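Local coordinates for mevalonate kinase, putative (Leishmania major, PDB 2HFS), which probably catalyses the ATP-dependent phosphorylation of (R)-mevalonate to (R)-5-phosphomevalonate, an early step in isoprenoid and sterol biosynthesis, at residues Val193-Asn198 / Glu267-Thr272; Asp260-Glu265 / Ala281-Thr286. All blocks are in the same frame, centred on the assembly; numbering follows the deposited sequence. Where two conformers were deposited one is given.

Contact 1. Residues Val193-Asn198 / Glu267-Thr272; sequences VGTGIN and ESIVQT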
ATOM      1  N   VAL A 193       3.182   3.880 -11.057  1.00  9.11           N
ATOM      2  CA  VAL A 193       4.031   3.248 -12.090  1.00  9.84           C
ATOM      3  C   VAL A 193       4.965   2.221 -11.457  1.00 10.28           C
ATOM      4  O   VAL A 193       5.664   2.532 -10.490  1.00 11.09           O
ATOM      5  CB  VAL A 193       4.861   4.324 -12.841  1.00  7.09           C
ATOM      6  CG1 VAL A 193       5.770   3.701 -13.873  1.00  9.77           C
ATOM      7  CG2 VAL A 193       3.966   5.370 -13.486  1.00 13.66           C
ATOM      8  N   GLY A 194       4.993   1.005 -11.996  1.00 10.33           N
ATOM      9  CA  GLY A 194       5.901  -0.001 -11.498  1.00 10.44           C
ATOM     10  C   GLY A 194       7.177  -0.079 -12.324  1.00 11.06           C
ATOM     11  O   GLY A 194       7.108  -0.082 -13.570  1.00 10.52           O
ATOM     12  N   THR A 195       8.331  -0.171 -11.649  1.00 10.66           N
ATOM     13  CA  THR A 195       9.631  -0.210 -12.332  1.00 14.21           C
ATOM     14  C   THR A 195      10.001  -1.637 -12.739  1.00 16.79           C
ATOM     15  O   THR A 195      10.848  -1.833 -13.613  1.00 17.02           O
ATOM     16  CB  THR A 195      10.771   0.350 -11.439  1.00 14.48           C
ATOM     17  OG1 THR A 195      10.821  -0.405 -10.225  1.00 14.47           O
ATOM     18  CG2 THR A 195      10.495   1.794 -10.962  1.00 12.13           C
ATOM     19  N   GLY A 196       9.392  -2.622 -12.071  1.00 18.20           N
ATOM     20  CA  GLY A 196       9.725  -4.041 -12.274  1.00 21.85           C
ATOM     21  C   GLY A 196      10.923  -4.488 -11.442  1.00 23.90           C
ATOM     22  O   GLY A 196      11.371  -5.635 -11.528  1.00 24.40           O
ATOM     23  N   ILE A 197      11.427  -3.576 -10.616  1.00 25.23           N
ATOM     24  CA  ILE A 197      12.600  -3.826  -9.805  1.00 26.82           C
ATOM     25  C   ILE A 197      12.160  -4.040  -8.357  1.00 27.39           C
ATOM     26  O   ILE A 197      11.379  -3.251  -7.809  1.00 27.32           O
ATOM     27  CB  ILE A 197      13.592  -2.639  -9.937  1.00 27.28           C
ATOM     28  CG1 ILE A 197      13.816  -2.310 -11.416  1.00 26.51           C
ATOM     29  CG2 ILE A 197      14.913  -2.936  -9.207  1.00 27.41           C
ATOM     30  CD1 ILE A 197      14.522  -1.010 -11.666  1.00 30.65           C
ATOM     31  N   ASN A 198      12.663  -5.112  -7.749  0.50 27.43           N
ATOM     32  CA  ASN A 198      12.354  -5.437  -6.359  0.50 27.21           C
ATOM     33  C   ASN A 198      13.405  -4.909  -5.386  0.50 27.33           C
ATOM     34  O   ASN A 198      14.606  -5.117  -5.575  0.50 28.46           O
ATOM     35  CB  ASN A 198      12.164  -6.951  -6.193  0.50 27.15           C
ATOM     36  CG  ASN A 198      10.876  -7.451  -6.828  0.50 26.39           C
ATOM     37  OD1 ASN A 198       9.830  -6.807  -6.727  0.50 24.94           O
ATOM     38  ND2 ASN A 198      10.945  -8.605  -7.488  0.50 26.24           N
ATOM     39  N   GLU A 267      13.845   8.043 -11.475  1.00  9.73           N
ATOM     40  CA  GLU A 267      14.046   9.407 -11.967  1.00 10.09           C
ATOM     41  C   GLU A 267      13.405   9.603 -13.357  1.00 10.50           C
ATOM     42  O   GLU A 267      12.733  10.608 -13.610  1.00 10.63           O
ATOM     43  CB  GLU A 267      15.541   9.741 -11.977  1.00 10.89           C
ATOM     44  CG  GLU A 267      16.121   9.875 -10.578  1.00 10.68           C
ATOM     45  CD  GLU A 267      15.385  10.909  -9.732  1.00 13.13           C
ATOM     46  OE1 GLU A 267      15.217  12.076 -10.190  1.00 10.73           O
ATOM     47  OE2 GLU A 267      14.976  10.556  -8.604  1.00 11.42           O
ATOM     48  N   SER A 268      13.577   8.624 -14.233  1.00 10.43           N
ATOM     49  CA  SER A 268      13.016   8.683 -15.592  1.00 13.11           C
ATOM     50  C   SER A 268      11.486   8.823 -15.570  1.00 12.82           C
ATOM     51  O   SER A 268      10.900   9.685 -16.251  1.00 14.44           O
ATOM     52  CB  SER A 268      13.444   7.451 -16.396  1.00 11.31           C
ATOM     53  OG  SER A 268      12.791   7.416 -17.648  1.00 16.91           O
ATOM     54  N   ILE A 269      10.856   8.004 -14.746  1.00 11.54           N
ATOM     55  CA  ILE A 269       9.410   8.038 -14.548  1.00 11.02           C
ATOM     56  C   ILE A 269       8.942   9.405 -14.036  1.00 10.35           C
ATOM     57  O   ILE A 269       8.082  10.039 -14.661  1.00  7.82           O
ATOM     58  CB  ILE A 269       8.965   6.889 -13.603  1.00 10.78           C
ATOM     59  CG1 ILE A 269       9.322   5.519 -14.197  1.00 12.07           C
ATOM     60  CG2 ILE A 269       7.462   6.932 -13.314  1.00  9.64           C
ATOM     61  CD1 ILE A 269       9.166   4.343 -13.205  1.00  9.69           C
ATOM     62  N   VAL A 270       9.514   9.868 -12.925  1.00  9.73           N
ATOM     63  CA  VAL A 270       9.050  11.138 -12.348  1.00 11.77           C
ATOM     64  C   VAL A 270       9.237  12.336 -13.309  1.00 11.89           C
ATOM     65  O   VAL A 270       8.367  13.204 -13.387  1.00 11.34           O
ATOM     66  CB  VAL A 270       9.555  11.413 -10.911  1.00 12.63           C
ATOM     67  CG1 VAL A 270       9.122  10.289  -9.958  1.00 12.03           C
ATOM     68  CG2 VAL A 270      11.053  11.668 -10.858  1.00 14.20           C
ATOM     69  N   GLN A 271      10.339  12.348 -14.054  1.00 11.53           N
ATOM     70  CA  GLN A 271      10.596  13.396 -15.046  1.00 14.76           C
ATOM     71  C   GLN A 271       9.489  13.391 -16.125  1.00 13.16           C
ATOM     72  O   GLN A 271       8.909  14.439 -16.454  1.00 12.34           O
ATOM     73  CB  GLN A 271      11.991  13.208 -15.659  1.00 14.88           C
ATOM     74  CG  GLN A 271      12.383  14.251 -16.725  1.00 19.65           C
ATOM     75  CD  GLN A 271      13.635  13.870 -17.505  1.00 21.82           C
ATOM     76  OE1 GLN A 271      14.452  14.737 -17.831  1.00 26.94           O
ATOM     77  NE2 GLN A 271      13.792  12.574 -17.803  1.00 27.95           N
ATOM     78  N   THR A 272       9.164  12.212 -16.642  1.00 12.42           N
ATOM     79  CA  THR A 272       8.110  12.128 -17.668  1.00 13.30           C
ATOM     80  C   THR A 272       6.717  12.499 -17.145  1.00 12.89           C
ATOM     81  O   THR A 272       5.950  13.151 -17.856  1.00 10.86           O
ATOM     82  CB  THR A 272       8.121  10.739 -18.354  1.00 14.35           C
ATOM     83  OG1 THR A 272       9.329  10.618 -19.107  1.00 14.62           O
ATOM     84  CG2 THR A 272       7.057  10.635 -19.460  1.00 14.12           C
TER
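Ile269, on the inner face of helix 264-275, meets Val193 of strand 188-194 and Thr195, two residues farther along the chain, using both of its branches. The longer branch reaches farther, and its terminal CD1 lies 3.5 Å from Val193 CG1 and 3.6 Å from Thr195 CG2, bridging the two. The shorter branch rests lower on the valine, with Ile269 CG2 3.7 Å from Val193 CB. The side chains of Val193 and Ile269 run side by side in opposite senses and meet mainly through their methyls. With CG1 opposite the backbone N (chi1 178°), Val193 offers that methyl to both Ile269 branches, while its CG2 approaches the isoleucine's short branch alone. Thr195 comes in differently, crossing the isoleucine at about a right angle. Its chi1 of 58° divides the work: the methyl goes to the helix and the hydroxyl is kept for the backbone. Thr195 OG1 accepts from Ile197 N at 3.3 Å, closing an ST turn, and is also hydrogen-bonded to Gly290 O. The buried hydroxyl is thereby satisfied, and its two bonds restrain the rotation that sets the methyl against Ile269. Leu309 of helix 299-312 also packs on Val193, and Leu266 on Thr195. The contact is entirely apolar, a helix laid over the central region of an antiparallel sheet with strand order 2-3-1-4, as in the ferredoxin-like C-terminal domain of GHMP kinases.

Contact 2. Residues Asp260-Glu265 / Ala281-Thr286; sequences DVSCRE and AKLSGT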
ATOM      1  N   ASP A 260      19.565   9.056  -0.797  1.00 15.10           N
ATOM      2  CA  ASP A 260      19.993   8.018  -1.722  1.00 14.90           C
ATOM      3  C   ASP A 260      19.030   6.823  -1.798  1.00 15.20           C
ATOM      4  O   ASP A 260      19.473   5.665  -1.757  1.00 16.20           O
ATOM      5  CB  ASP A 260      21.406   7.560  -1.323  1.00 16.92           C
ATOM      6  CG  ASP A 260      22.032   6.622  -2.326  1.00 16.63           C
ATOM      7  OD1 ASP A 260      21.807   6.798  -3.537  1.00 16.76           O
ATOM      8  OD2 ASP A 260      22.766   5.669  -1.972  1.00 20.66           O
ATOM      9  N   VAL A 261      17.723   7.091  -1.859  1.00 14.61           N
ATOM     10  CA  VAL A 261      16.753   5.997  -2.053  1.00 15.20           C
ATOM     11  C   VAL A 261      16.023   6.043  -3.398  1.00 14.12           C
ATOM     12  O   VAL A 261      15.105   5.268  -3.623  1.00 15.39           O
ATOM     13  CB  VAL A 261      15.740   5.843  -0.873  1.00 15.26           C
ATOM     14  CG1 VAL A 261      16.476   5.619   0.467  1.00 15.98           C
ATOM     15  CG2 VAL A 261      14.784   7.037  -0.776  1.00 15.60           C
ATOM     16  N   SER A 262      16.434   6.931  -4.300  1.00 15.74           N
ATOM     17  CA  SER A 262      15.908   6.866  -5.682  1.00 13.62           C
ATOM     18  C   SER A 262      16.784   5.962  -6.555  1.00 13.23           C
ATOM     19  O   SER A 262      17.640   5.249  -6.035  1.00 13.79           O
ATOM     20  CB  SER A 262      15.712   8.258  -6.304  1.00 15.81           C
ATOM     21  OG  SER A 262      15.050   8.152  -7.571  1.00 12.24           O
ATOM     22  N   CYS A 263      16.542   5.979  -7.865  1.00 13.99           N
ATOM     23  CA  CYS A 263      17.340   5.271  -8.859  1.00 13.77           C
ATOM     24  C   CYS A 263      17.028   5.801 -10.283  1.00 14.36           C
ATOM     25  O   CYS A 263      16.037   6.499 -10.483  1.00 13.77           O
ATOM     26  CB  CYS A 263      17.098   3.762  -8.750  1.00 13.50           C
ATOM     27  SG  CYS A 263      15.477   3.220  -9.332  1.00 16.21           S
ATOM     28  N   ARG A 264      17.861   5.456 -11.261  1.00 13.40           N
ATOM     29  CA  ARG A 264      17.695   5.901 -12.656  1.00 15.83           C
ATOM     30  C   ARG A 264      16.266   5.698 -13.190  1.00 14.23           C
ATOM     31  O   ARG A 264      15.696   6.587 -13.842  1.00 14.13           O
ATOM     32  CB  ARG A 264      18.699   5.162 -13.557  1.00 15.32           C
ATOM     33  CG  ARG A 264      18.569   5.429 -15.043  1.00 18.89           C
ATOM     34  CD  ARG A 264      19.347   4.419 -15.925  1.00 22.04           C
ATOM     35  NE  ARG A 264      18.695   3.106 -15.966  1.00 30.02           N
ATOM     36  CZ  ARG A 264      19.289   1.956 -16.300  1.00 33.52           C
ATOM     37  NH1 ARG A 264      20.580   1.915 -16.624  1.00 35.69           N
ATOM     38  NH2 ARG A 264      18.584   0.831 -16.293  1.00 36.33           N
ATOM     39  N   GLU A 265      15.710   4.521 -12.918  1.00 14.14           N
ATOM     40  CA  GLU A 265      14.383   4.151 -13.408  1.00 13.59           C
ATOM     41  C   GLU A 265      13.303   5.029 -12.774  1.00 13.72           C
ATOM     42  O   GLU A 265      12.406   5.515 -13.456  1.00 13.12           O
ATOM     43  CB  GLU A 265      14.096   2.668 -13.159  1.00 14.71           C
ATOM     44  CG  GLU A 265      14.963   1.722 -13.978  1.00 16.50           C
ATOM     45  CD  GLU A 265      16.305   1.436 -13.323  1.00 19.47           C
ATOM     46  OE1 GLU A 265      16.540   1.921 -12.188  1.00 17.20           O
ATOM     47  OE2 GLU A 265      17.118   0.704 -13.931  1.00 21.10           O
ATOM     48  N   ALA A 281       5.053  14.344  -8.547  1.00  9.97           N
ATOM     49  CA  ALA A 281       5.395  12.950  -8.802  1.00 10.53           C
ATOM     50  C   ALA A 281       6.629  12.590  -7.996  1.00 10.69           C
ATOM     51  O   ALA A 281       7.549  13.402  -7.850  1.00 11.83           O
ATOM     52  CB  ALA A 281       5.655  12.728 -10.277  1.00  8.10           C
ATOM     53  N   LYS A 282       6.658  11.369  -7.480  1.00 10.19           N
ATOM     54  CA  LYS A 282       7.746  10.985  -6.591  1.00  9.19           C
ATOM     55  C   LYS A 282       7.755   9.485  -6.456  1.00  7.09           C
ATOM     56  O   LYS A 282       6.741   8.823  -6.692  1.00  8.57           O
ATOM     57  CB  LYS A 282       7.571  11.626  -5.201  1.00  8.34           C
ATOM     58  CG  LYS A 282       6.225  11.279  -4.512  1.00  9.57           C
ATOM     59  CD  LYS A 282       6.100  11.937  -3.132  1.00 10.69           C
ATOM     60  CE  LYS A 282       6.970  11.263  -2.048  1.00 12.25           C
ATOM     61  NZ  LYS A 282       6.416   9.936  -1.642  1.00 13.59           N
ATOM     62  N   LEU A 283       8.882   8.956  -6.020  1.00  8.09           N
ATOM     63  CA  LEU A 283       8.935   7.553  -5.636  1.00  6.74           C
ATOM     64  C   LEU A 283       7.973   7.336  -4.475  1.00  8.16           C
ATOM     65  O   LEU A 283       7.697   8.258  -3.717  1.00  8.71           O
ATOM     66  CB  LEU A 283      10.340   7.132  -5.223  1.00  8.74           C
ATOM     67  CG  LEU A 283      11.044   7.684  -3.988  1.00  6.38           C
ATOM     68  CD1 LEU A 283      10.680   7.002  -2.627  1.00  7.93           C
ATOM     69  CD2 LEU A 283      12.553   7.502  -4.276  1.00  8.50           C
ATOM     70  N   SER A 284       7.472   6.116  -4.337  1.00  8.53           N
ATOM     71  CA  SER A 284       6.533   5.803  -3.258  1.00  9.23           C
ATOM     72  C   SER A 284       6.992   4.541  -2.555  1.00  9.63           C
ATOM     73  O   SER A 284       7.016   3.477  -3.165  1.00 10.37           O
ATOM     74  CB  SER A 284       5.121   5.595  -3.809  1.00  8.32           C
ATOM     75  OG  SER A 284       4.235   5.223  -2.764  1.00 11.29           O
ATOM     76  N   GLY A 285       7.351   4.663  -1.282  1.00 10.12           N
ATOM     77  CA  GLY A 285       7.700   3.491  -0.490  1.00 10.80           C
ATOM     78  C   GLY A 285       9.196   3.327  -0.369  1.00 12.07           C
ATOM     79  O   GLY A 285       9.915   4.296  -0.148  1.00 13.46           O
ATOM     80  N   THR A 286       9.660   2.090  -0.536  1.00 12.75           N
ATOM     81  CA  THR A 286      11.058   1.732  -0.260  1.00 13.34           C
ATOM     82  C   THR A 286      12.040   2.478  -1.156  1.00 11.89           C
ATOM     83  O   THR A 286      13.111   2.864  -0.711  1.00 13.22           O
ATOM     84  CB  THR A 286      11.250   0.205  -0.394  1.00  9.70           C
ATOM     85  OG1 THR A 286      10.497  -0.446   0.627  1.00 15.10           O
ATOM     86  CG2 THR A 286      12.709  -0.226  -0.126  1.00 12.37           C
TER
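One methyl of Leu283 makes most of this contact, packed against the backbone of Val261 and Ser262 and the CB of Ser262. Leu283 CD2 lies 3.5 Å from Val261 O, 3.7 Å from Ser262 CA and 3.8 Å from Ser262 CB, and so meets the connection ahead of helix 264-275. Val261 stands roughly perpendicular to the leucine side chain, its CG2 4.2 Å from Leu283 CD2, and its CB passes 4.0 Å from Thr286 O. The leucine side chain leaves the strand toward 260-265, and CD2 is the methyl that meets it. The leucine's backbone is held as well: Lys282 NZ donates to Leu283 O over 3.0 Å and also forms a salt bridge with Glu27. On the amide side, Leu283 N is hydrogen-bonded to His253 ND1, whose NE2 meets Glu267 OE2, the partner of Ser262 OG; this chain of bonds links strand to turn. A Schellman motif with Asp260 at C-prime ends helix 242-258, and Cys263 takes the N-cap position of the next helix. The strand leads through Ser284 and Gly285 into a glycine-rich loop consistent with the third conserved motif of GHMP kinases.

From the N terminus, the chain leaves strand 188-194 at 193-198, runs through three helices, turns at 260-265, continues along helix 264-275 and reaches strand 280-284 with its following loop. Contact 1 closes a long, mostly helical loop back to the first strand; contact 2 closes a short one around the helix itself. The two loops cross, since 260-265 lies before 267-272 and 281-286 after it. Both contacts use helix 264-275 or the turn leading into it, and tie it to two strands of the same antiparallel sheet, one central and one at its edge. They also touch directly: Val270 CG1 packs 3.7 Å from Lys282 N, and Ile197 CD1 3.5 Å from Glu265 CD.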